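Local structure of dihydropyrimidinase (Brevibacillus agri, 3SFW) at residues D204-A209 and L270-L275; V312-C317 and P340-R345; T403-T408 and P417-Q422. The protein catalyses the reversible hydrolytic ring opening of dihydropyrimidines to N-carbamoyl-beta-amino acids, probably at the zinc centre of its TIM-barrel amidohydrolase domain. All coordinates share one frame; numbering follows the deposited sequence.

Interaction 1: residues D204-A209 and L270-L275; sequences DPIYHA and LDITAL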
# COMPACT_ATOMS: atom_id res chain seq x y z
N ASP A 204 3.44 -30.36 -21.66
CA ASP A 204 4.13 -29.46 -22.60
C ASP A 204 4.91 -28.37 -21.82
O ASP A 204 4.59 -28.10 -20.65
CB ASP A 204 3.12 -28.76 -23.53
CG ASP A 204 2.73 -29.60 -24.76
OD1 ASP A 204 3.33 -30.66 -24.99
OD2 ASP A 204 1.81 -29.16 -25.49
N PRO A 205 5.94 -27.78 -22.47
CA PRO A 205 6.77 -26.70 -21.86
C PRO A 205 5.95 -25.57 -21.24
O PRO A 205 6.38 -25.02 -20.22
CB PRO A 205 7.60 -26.20 -23.04
CG PRO A 205 7.84 -27.53 -23.86
CD PRO A 205 6.45 -28.18 -23.81
N ILE A 206 4.82 -25.17 -21.83
CA ILE A 206 4.05 -24.05 -21.26
C ILE A 206 3.62 -24.31 -19.80
O ILE A 206 3.54 -23.38 -19.02
CB ILE A 206 2.80 -23.68 -22.14
CG1 ILE A 206 2.08 -22.45 -21.61
CG2 ILE A 206 1.84 -24.86 -22.24
CD1 ILE A 206 2.95 -21.19 -21.61
N TYR A 207 3.44 -25.57 -19.41
CA TYR A 207 3.02 -25.84 -18.02
C TYR A 207 4.15 -25.59 -17.02
O TYR A 207 3.89 -25.45 -15.84
CB TYR A 207 2.43 -27.25 -17.82
CG TYR A 207 1.15 -27.38 -18.60
CD1 TYR A 207 1.19 -27.80 -19.92
CD2 TYR A 207 -0.03 -26.83 -18.12
CE1 TYR A 207 0.04 -27.84 -20.71
CE2 TYR A 207 -1.21 -26.83 -18.91
CZ TYR A 207 -1.15 -27.32 -20.21
OH TYR A 207 -2.26 -27.33 -21.04
N HIS A 208 5.37 -25.40 -17.53
CA HIS A 208 6.46 -24.93 -16.64
C HIS A 208 6.12 -23.55 -16.07
O HIS A 208 6.40 -23.25 -14.89
CB HIS A 208 7.83 -24.90 -17.36
CG HIS A 208 8.90 -24.30 -16.52
ND1 HIS A 208 9.53 -25.00 -15.51
CD2 HIS A 208 9.38 -23.03 -16.47
CE1 HIS A 208 10.38 -24.19 -14.89
NE2 HIS A 208 10.34 -23.01 -15.48
N ALA A 209 5.46 -22.70 -16.87
CA ALA A 209 5.07 -21.41 -16.34
C ALA A 209 3.82 -21.52 -15.49
O ALA A 209 3.72 -20.90 -14.43
CB ALA A 209 4.88 -20.41 -17.47
N LEU A 270 11.52 -10.75 -22.81
CA LEU A 270 10.78 -11.97 -23.20
C LEU A 270 9.58 -12.21 -22.32
O LEU A 270 9.50 -11.66 -21.23
CB LEU A 270 11.68 -13.22 -23.14
CG LEU A 270 12.96 -13.21 -24.00
CD1 LEU A 270 13.79 -14.48 -23.74
CD2 LEU A 270 12.64 -13.16 -25.50
N ASP A 271 8.55 -12.89 -22.86
CA ASP A 271 7.31 -13.06 -22.11
C ASP A 271 6.76 -14.48 -22.24
O ASP A 271 7.30 -15.26 -23.03
CB ASP A 271 6.25 -12.00 -22.50
CG ASP A 271 5.62 -12.27 -23.85
OD1 ASP A 271 4.72 -13.12 -23.93
OD2 ASP A 271 6.05 -11.65 -24.82
N ILE A 272 5.77 -14.81 -21.41
CA ILE A 272 5.33 -16.17 -21.17
C ILE A 272 4.91 -16.81 -22.51
O ILE A 272 4.97 -18.02 -22.66
CB ILE A 272 4.13 -16.16 -20.20
CG1 ILE A 272 3.73 -17.59 -19.77
CG2 ILE A 272 2.91 -15.35 -20.77
CD1 ILE A 272 2.61 -17.60 -18.71
N THR A 273 4.50 -16.01 -23.49
CA THR A 273 4.11 -16.61 -24.78
C THR A 273 5.24 -17.39 -25.50
O THR A 273 4.96 -18.24 -26.36
CB THR A 273 3.46 -15.59 -25.79
OG1 THR A 273 4.39 -14.56 -26.14
CG2 THR A 273 2.16 -14.99 -25.21
N ALA A 274 6.50 -17.10 -25.18
CA ALA A 274 7.61 -17.81 -25.85
C ALA A 274 7.54 -19.32 -25.53
O ALA A 274 8.08 -20.15 -26.27
CB ALA A 274 8.98 -17.24 -25.40
N LEU A 275 6.95 -19.66 -24.39
CA LEU A 275 6.94 -21.06 -23.96
C LEU A 275 5.93 -21.86 -24.77
O LEU A 275 5.86 -23.09 -24.63
CB LEU A 275 6.60 -21.20 -22.47
CG LEU A 275 7.92 -21.00 -21.69
CD1 LEU A 275 7.89 -19.61 -21.10
CD2 LEU A 275 8.12 -22.03 -20.61
O HOH W 1 4.46 -25.40 -24.77
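Leu275 is the apolar centre of this contact, turned from the 3-10 segment 272-275 into the first turn of the short helix at 206-210. Its CB lies 3.7 Å from Ile206 CD1 and also borders Ile206 CA, the two side chains passing at a slant. CG is set anti to the carbonyl carbon (chi1 -84°), and from there CD2 runs on to Pro205, where it rests 3.5 Å from the carbonyl Pro205 O. The same methyl brushes His208 CB and approaches the His208 ring obliquely, while the ring's NE2 is hydrogen-bonded to the backbone O of Trp287. Ile206 reaches across with CG1 anti to its own backbone N, so that CD1 touches both Leu275 CB and Ile272 CG1. One helical turn on, Ala209 CB sits 3.8 Å from Ile272 CD1.

The polar atoms are bridged by water: one molecule accepts from Ile206 N at 3.0 Å and donates to Leu275 O at 2.7 Å. At the start of the 3-10 turn, Asp271 OD1 accepts from Thr273 N, closing an Asx turn, and from Thr273 OG1 as well, both from the same face of its carboxylate. The short helix 206-210 is therefore joined to the loop following helix 265-269 by apolar packing and an ordered water, which supplies partners to a backbone N-H and C=O that lie too far apart to bond directly.

Interaction 2: residues V312-C317 and P340-R345; sequences VGSDHC and PIIEDR. With ZN (zinc ion), chain F.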
# COMPACT_ATOMS: atom_id res chain seq x y z
N VAL A 312 21.45 -5.93 -12.71
CA VAL A 312 20.98 -6.91 -13.71
C VAL A 312 22.04 -8.01 -13.83
O VAL A 312 23.22 -7.73 -14.12
CB VAL A 312 20.75 -6.28 -15.09
CG1 VAL A 312 20.39 -7.40 -16.14
CG2 VAL A 312 19.63 -5.25 -15.03
N GLY A 313 21.62 -9.24 -13.57
CA GLY A 313 22.49 -10.38 -13.78
C GLY A 313 21.87 -11.24 -14.88
O GLY A 313 20.73 -11.00 -15.29
N SER A 314 22.61 -12.23 -15.37
CA SER A 314 22.08 -13.05 -16.50
C SER A 314 21.30 -14.30 -16.02
O SER A 314 20.37 -14.73 -16.71
CB SER A 314 23.22 -13.51 -17.44
OG SER A 314 24.15 -14.29 -16.70
N ASP A 315 21.71 -14.89 -14.88
CA ASP A 315 21.28 -16.29 -14.54
C ASP A 315 21.67 -17.21 -15.72
O ASP A 315 20.92 -18.12 -16.14
CB ASP A 315 19.77 -16.43 -14.16
CG ASP A 315 19.43 -17.75 -13.48
OD1 ASP A 315 20.36 -18.40 -12.93
OD2 ASP A 315 18.22 -18.14 -13.54
N HIS A 316 22.88 -17.01 -16.22
CA HIS A 316 23.36 -17.85 -17.34
C HIS A 316 23.43 -19.31 -16.85
O HIS A 316 24.18 -19.63 -15.93
CB HIS A 316 24.78 -17.42 -17.75
CG HIS A 316 25.28 -18.13 -18.96
ND1 HIS A 316 24.66 -18.03 -20.19
CD2 HIS A 316 26.36 -18.93 -19.14
CE1 HIS A 316 25.32 -18.76 -21.07
NE2 HIS A 316 26.35 -19.33 -20.46
N CYS A 317 22.67 -20.19 -17.50
CA CYS A 317 22.55 -21.56 -16.99
C CYS A 317 22.19 -22.41 -18.26
O CYS A 317 21.08 -22.93 -18.37
CB CYS A 317 21.44 -21.59 -15.91
SG CYS A 317 21.39 -23.16 -14.95
N PRO A 340 20.61 -19.34 -22.03
CA PRO A 340 21.90 -18.81 -22.41
C PRO A 340 21.84 -17.32 -22.53
O PRO A 340 21.39 -16.79 -23.55
CB PRO A 340 22.20 -19.46 -23.80
CG PRO A 340 20.96 -20.38 -24.10
CD PRO A 340 19.84 -19.78 -23.21
N ILE A 341 22.23 -16.66 -21.45
CA ILE A 341 21.97 -15.24 -21.29
C ILE A 341 23.28 -14.41 -21.11
O ILE A 341 23.27 -13.17 -21.22
CB ILE A 341 21.03 -15.02 -20.03
CG1 ILE A 341 19.83 -15.97 -20.02
CG2 ILE A 341 20.53 -13.53 -19.97
CD1 ILE A 341 18.88 -15.78 -21.24
N ILE A 342 24.39 -15.06 -20.82
CA ILE A 342 25.58 -14.28 -20.38
C ILE A 342 26.06 -13.27 -21.43
O ILE A 342 26.51 -12.17 -21.10
CB ILE A 342 26.70 -15.19 -19.89
CG1 ILE A 342 27.64 -14.43 -18.94
CG2 ILE A 342 27.51 -15.81 -21.09
CD1 ILE A 342 28.64 -15.42 -18.21
N GLU A 343 25.98 -13.65 -22.71
CA GLU A 343 26.65 -12.88 -23.71
C GLU A 343 25.88 -11.61 -24.11
O GLU A 343 26.49 -10.57 -24.43
CB GLU A 343 26.87 -13.74 -24.96
CG GLU A 343 27.72 -13.02 -26.01
CD GLU A 343 28.28 -13.98 -27.06
OE1 GLU A 343 28.22 -15.22 -26.87
OE2 GLU A 343 28.81 -13.47 -28.08
N ASP A 344 24.57 -11.65 -24.00
CA ASP A 344 23.75 -10.54 -24.54
C ASP A 344 23.26 -9.56 -23.49
O ASP A 344 22.60 -8.53 -23.83
CB ASP A 344 22.62 -11.09 -25.38
CG ASP A 344 23.15 -11.88 -26.56
OD1 ASP A 344 24.04 -11.33 -27.28
OD2 ASP A 344 22.79 -13.06 -26.66
N ARG A 345 23.65 -9.81 -22.24
CA ARG A 345 23.14 -8.97 -21.11
C ARG A 345 23.43 -7.47 -21.35
O ARG A 345 22.49 -6.63 -21.23
CB ARG A 345 23.78 -9.40 -19.76
CG ARG A 345 23.34 -8.49 -18.58
CD ARG A 345 24.01 -8.94 -17.25
NE ARG A 345 25.46 -8.80 -17.34
CZ ARG A 345 26.20 -8.02 -16.55
NH1 ARG A 345 25.62 -7.31 -15.57
NH2 ARG A 345 27.52 -7.94 -16.76
ZN ZN F . 20.45 -18.84 -10.84
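The side chain of Ile342 crosses the imidazole of His316 at a slant, with Ile342 CG2 over the ring face, 3.6 Å from the centroid of His316 and only 5° off its normal, a CH-pi contact. Ile342 CB adds to the same face, 3.4 Å from His316 CG. With CG anti to the backbone N (chi1 -174°), the ring is carried across to the 340-345 segment, and its edge meets the backbone there. Ile341 N donates to His316 ND1 at 3.1 Å, exactly in the ring plane, while NE2 is hydrogen-bonded to Asp72 OD2. An alanine in place of His316 would probably leave Ile341 N and Asp72 without their mate and open a gap beneath Ile342.

Farther along, Arg345 and Val312 run past each other in opposite senses. Arg345 CG passes Val312 CG1, and the bend about the CG-CD bond (chi3 63°) lets Arg345 NH1 donate a hydrogen bond to Val312 O at 2.8 Å, nearly along the C=O axis, the oxygen lying a little out of the guanidinium plane. Between these two ends, Ser314 CB packs 3.7 Å from Ile341 CG2. Next to them Asp315 OD1 binds zinc at 2.1 Å, the site completed by His58, His60 and carboxylated Lys150. The metal-binding turn, following strand 311-312, is thus backed by the 340-345 segment, whose Ile342 also touches strand 49-59 and helix 74-83, whereas Ile341 and Arg345 lean on Pro265 of helix 265-269.

Interaction 3: residues T403-T408 and P417-Q422; sequences TISVET and PFEGMQ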
# COMPACT_ATOMS: atom_id res chain seq x y z
N THR A 403 21.95 -8.18 -35.60
CA THR A 403 20.92 -9.13 -35.18
C THR A 403 21.57 -10.15 -34.23
O THR A 403 22.62 -10.68 -34.53
CB THR A 403 20.41 -9.88 -36.39
OG1 THR A 403 19.82 -8.92 -37.27
CG2 THR A 403 19.38 -10.92 -35.99
N ILE A 404 20.95 -10.38 -33.09
CA ILE A 404 21.49 -11.44 -32.20
C ILE A 404 21.22 -12.80 -32.84
O ILE A 404 20.07 -13.10 -33.22
CB ILE A 404 20.83 -11.35 -30.82
CG1 ILE A 404 21.29 -10.04 -30.15
CG2 ILE A 404 21.30 -12.54 -29.93
CD1 ILE A 404 20.72 -9.82 -28.71
N SER A 405 22.23 -13.66 -32.84
CA SER A 405 22.05 -14.98 -33.44
C SER A 405 22.98 -16.04 -32.87
O SER A 405 24.15 -15.76 -32.62
CB SER A 405 22.33 -14.88 -34.95
OG SER A 405 21.91 -16.10 -35.55
N VAL A 406 22.50 -17.29 -32.82
CA VAL A 406 23.36 -18.44 -32.52
C VAL A 406 24.51 -18.52 -33.54
O VAL A 406 25.61 -19.02 -33.22
CB VAL A 406 22.55 -19.76 -32.49
CG1 VAL A 406 21.94 -20.11 -33.91
CG2 VAL A 406 23.40 -20.92 -31.89
N GLU A 407 24.28 -18.00 -34.75
CA GLU A 407 25.31 -18.04 -35.80
C GLU A 407 26.55 -17.22 -35.46
O GLU A 407 27.62 -17.48 -36.00
CB GLU A 407 24.75 -17.58 -37.15
CG GLU A 407 23.54 -18.37 -37.61
CD GLU A 407 23.81 -19.86 -37.79
OE1 GLU A 407 22.83 -20.65 -37.64
OE2 GLU A 407 24.97 -20.25 -38.11
N THR A 408 26.40 -16.23 -34.58
CA THR A 408 27.51 -15.31 -34.32
C THR A 408 27.83 -15.20 -32.83
O THR A 408 28.78 -14.51 -32.47
CB THR A 408 27.21 -13.89 -34.85
OG1 THR A 408 25.92 -13.48 -34.39
CG2 THR A 408 27.24 -13.89 -36.38
N PRO A 417 18.20 -17.59 -27.11
CA PRO A 417 16.79 -17.27 -26.88
C PRO A 417 16.36 -15.91 -27.44
O PRO A 417 15.17 -15.66 -27.58
CB PRO A 417 16.65 -17.31 -25.34
CG PRO A 417 18.07 -16.91 -24.86
CD PRO A 417 19.03 -17.51 -25.88
N PHE A 418 17.34 -15.07 -27.77
CA PHE A 418 17.09 -13.82 -28.42
C PHE A 418 17.27 -13.87 -29.95
O PHE A 418 17.42 -12.84 -30.59
CB PHE A 418 17.99 -12.71 -27.81
CG PHE A 418 17.95 -12.68 -26.31
CD1 PHE A 418 16.79 -12.29 -25.64
CD2 PHE A 418 19.06 -13.15 -25.54
CE1 PHE A 418 16.72 -12.30 -24.20
CE2 PHE A 418 19.00 -13.15 -24.12
CZ PHE A 418 17.85 -12.73 -23.45
N GLU A 419 17.29 -15.07 -30.52
CA GLU A 419 17.45 -15.25 -31.96
C GLU A 419 16.60 -14.26 -32.76
O GLU A 419 15.38 -14.21 -32.62
CB GLU A 419 17.11 -16.69 -32.33
CG GLU A 419 17.48 -17.03 -33.81
CD GLU A 419 18.97 -17.05 -34.03
OE1 GLU A 419 19.70 -17.59 -33.14
OE2 GLU A 419 19.40 -16.61 -35.14
N GLY A 420 17.25 -13.56 -33.67
CA GLY A 420 16.56 -12.60 -34.57
C GLY A 420 16.36 -11.21 -33.99
O GLY A 420 15.89 -10.31 -34.69
N MET A 421 16.68 -11.01 -32.70
CA MET A 421 16.47 -9.69 -32.09
C MET A 421 17.35 -8.62 -32.70
O MET A 421 18.56 -8.77 -32.77
CB MET A 421 16.73 -9.75 -30.57
CG MET A 421 16.27 -8.47 -29.85
SD MET A 421 16.69 -8.76 -28.12
CE MET A 421 16.33 -7.13 -27.43
N GLN A 422 16.75 -7.53 -33.16
CA GLN A 422 17.56 -6.41 -33.65
C GLN A 422 18.00 -5.54 -32.48
O GLN A 422 17.17 -5.07 -31.70
CB GLN A 422 16.74 -5.54 -34.60
CG GLN A 422 16.09 -6.36 -35.67
CD GLN A 422 17.09 -6.93 -36.58
OE1 GLN A 422 17.34 -8.14 -36.57
NE2 GLN A 422 17.77 -6.05 -37.34
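Ser405 OG is gripped from two directions: it donates to Glu419 OE2 at 2.6 Å, and accepts from Glu407 N at 3.1 Å, the latter closing an ST turn. The other oxygen of the same carboxylate is used too, Glu419 OE1 taking Val406 N at 2.8 Å in a nearly straight bond (173°). Both donors come to syn sides, slightly out of the carboxylate plane, so the group is fixed against rotation. Glu419 leaves its backbone pointing away from the 403-408 segment, and the bend at chi2 (68°) brings the acid back to it.

Backbone bonds join the rest. Ile404 N donates to Met421 O and Gly420 N to Ile404 O, each at 2.9 Å, so that Ile404 is tied through both its N-H and its C=O. Below them Ile404 runs side by side with Phe418, CG2 lying 3.9 Å from Phe418 CB, and CD1 extends to the Met421 sulphur. Helix 345-354 borders this apolar side through Ile348. On the more exposed side, Thr403 CG2 rests 3.6 Å from Gly420 CA.

Thr403 and Gln422 face each other as an antiparallel, non-hydrogen-bonded pair where strands 393-403 and 422-432 meet. Just before Gln422, the type II beta turn from Phe418 to Met421, with glycine at its third position, brings the chain into the second strand: the arrangement of two antiparallel neighbours joined by a long connection instead of a tight hairpin turn.

How the interactions relate
The three contacts follow one another along the chain. Interaction 2 lies deepest, about 6 Å from the chain centre and holding a zinc ligand; interactions 1 and 3 sit farther out, about 22 and 20 Å from it. Centres of 1 and 2, and of 1 and 3, are 19 Å apart; those of 2 and 3 are 14 Å apart. Interaction 3 touches both others: Phe418 packs on Leu270, and Pro417 on Pro340 and Ile341. Helix 265-269, just before Leu270, is shared by interactions 2 and 3. The zinc-binding loop region of interaction 2 is thereby packed, through its 340-345 segment, against the peripheral connection between strands 393-403 and 422-432.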